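Cell wall surface anchor family protein (Jo),Cell wall surface anchor family protein (In) (Streptococcus pneumoniae, PDB 5MKC) is a fusion of the Jo and In parts of a pneumococcal pilus adhesin, which associate autocatalytically through a covalent isopeptide bond. Local coordinates at residues A[18-22]-A[44-48]. Coordinates in Å, arbitrary orientation, origin at the centre of the assembly. Residue numbers count along the deposited sequence, not the author numbering.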
# COMPACT_ATOMS: atom_id res chain seq x y z
N TYR A 18 -16.57 10.86 -13.81
CA TYR A 18 -15.59 9.94 -13.15
C TYR A 18 -14.66 9.28 -14.18
O TYR A 18 -15.14 8.75 -15.18
CB TYR A 18 -16.30 8.84 -12.32
CG TYR A 18 -17.35 9.36 -11.36
CD1 TYR A 18 -17.01 9.79 -10.08
CD2 TYR A 18 -18.70 9.44 -11.75
CE1 TYR A 18 -17.97 10.31 -9.22
CE2 TYR A 18 -19.67 9.94 -10.88
CZ TYR A 18 -19.30 10.36 -9.62
OH TYR A 18 -20.23 10.86 -8.75
N PRO A 19 -13.34 9.27 -13.92
CA PRO A 19 -12.52 8.33 -14.69
C PRO A 19 -13.00 6.91 -14.44
O PRO A 19 -13.36 6.58 -13.30
CB PRO A 19 -11.11 8.52 -14.13
CG PRO A 19 -11.32 9.09 -12.77
CD PRO A 19 -12.56 9.92 -12.85
N GLN A 20 -13.01 6.09 -15.48
CA GLN A 20 -13.54 4.74 -15.38
C GLN A 20 -12.44 3.73 -15.09
O GLN A 20 -12.73 2.64 -14.60
CB GLN A 20 -14.24 4.33 -16.69
CG GLN A 20 -15.52 5.10 -16.99
CD GLN A 20 -16.47 5.11 -15.81
OE1 GLN A 20 -16.88 4.06 -15.31
NE2 GLN A 20 -16.80 6.29 -15.34
N THR A 21 -11.19 4.08 -15.42
CA THR A 21 -10.07 3.13 -15.32
C THR A 21 -8.77 3.76 -14.85
O THR A 21 -8.60 4.98 -14.87
CB THR A 21 -9.79 2.44 -16.66
OG1 THR A 21 -9.17 3.36 -17.53
CG2 THR A 21 -11.08 1.89 -17.32
N GLY A 22 -7.85 2.91 -14.42
CA GLY A 22 -6.43 3.24 -14.39
C GLY A 22 -5.65 2.26 -15.24
O GLY A 22 -6.21 1.30 -15.79
N GLN A 44 -22.75 13.03 -5.39
CA GLN A 44 -21.52 12.63 -6.09
C GLN A 44 -20.67 11.79 -5.12
O GLN A 44 -20.80 11.91 -3.90
CB GLN A 44 -20.72 13.87 -6.55
CG GLN A 44 -21.36 14.66 -7.69
CD GLN A 44 -21.32 13.92 -9.03
OE1 GLN A 44 -22.06 12.95 -9.25
NE2 GLN A 44 -20.45 14.37 -9.94
N HIS A 45 -19.79 10.95 -5.65
CA HIS A 45 -18.84 10.28 -4.77
C HIS A 45 -17.43 10.86 -4.87
O HIS A 45 -16.99 11.32 -5.93
CB HIS A 45 -18.89 8.75 -4.88
CG HIS A 45 -19.03 8.22 -6.27
ND1 HIS A 45 -20.24 8.16 -6.93
CD2 HIS A 45 -18.12 7.67 -7.12
CE1 HIS A 45 -20.07 7.63 -8.13
NE2 HIS A 45 -18.79 7.32 -8.27
N LYS A 46 -16.74 10.90 -3.73
CA LYS A 46 -15.47 11.61 -3.64
C LYS A 46 -14.25 10.68 -3.71
O LYS A 46 -13.11 11.14 -3.74
CB LYS A 46 -15.42 12.38 -2.33
CG LYS A 46 -16.38 13.56 -2.30
CD LYS A 46 -16.42 14.24 -0.93
CE LYS A 46 -15.03 14.63 -0.44
NZ LYS A 46 -15.10 15.74 0.54
N ALA A 47 -14.48 9.38 -3.76
CA ALA A 47 -13.35 8.44 -3.79
C ALA A 47 -13.61 7.21 -4.63
O ALA A 47 -14.74 6.72 -4.72
CB ALA A 47 -12.96 8.04 -2.38
N LEU A 48 -12.55 6.71 -5.26
CA LEU A 48 -12.63 5.57 -6.17
C LEU A 48 -11.54 4.55 -5.86
O LEU A 48 -10.40 4.92 -5.62
CB LEU A 48 -12.45 6.06 -7.61
CG LEU A 48 -13.44 7.13 -8.10
CD1 LEU A 48 -13.01 7.71 -9.43
CD2 LEU A 48 -14.81 6.52 -8.24
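The two backbones stay well apart: their closest CA atoms, those of Y18 and L48, lie 8.8 Å from each other. Strands 21-24 and 44-57 both pair antiparallel with strand 29-35, which runs between them, so only side chains of the lead-in Y18-P19 reach segment 44-48. Both segments belong to the N-terminal part of the fusion, probably Jo. Y18, the first ordered residue, extends its phenol over the imidazole of H45 in an offset stack, with centroids 3.9 Å apart and planes at 2°. Two flat, nearly parallel aromatic rings can lie face to face at close range, Y18 CZ 3.2 Å from H45 CE1, and tyrosine adds a hydroxyl at the far end of its ring. The phenol also reaches the main chain: H45 N donates a hydrogen bond to Y18 OH (3.1 Å, 162°). Toward the backbone end of the tyrosine ring, L48 supplies a branched apolar end, its CD1 lying 4.0 Å from P19 CG and its CD2 4.3 Å from Y18 CD1. The compact proline ring offers hydrocarbon here and also touches I33 on the intervening strand. Stacking, one main-chain hydrogen bond and a small apolar patch thus combine, and one tyrosine, meeting H45 through both ring and hydroxyl, ties the start of the ordered chain to the beginning of strand 44-57.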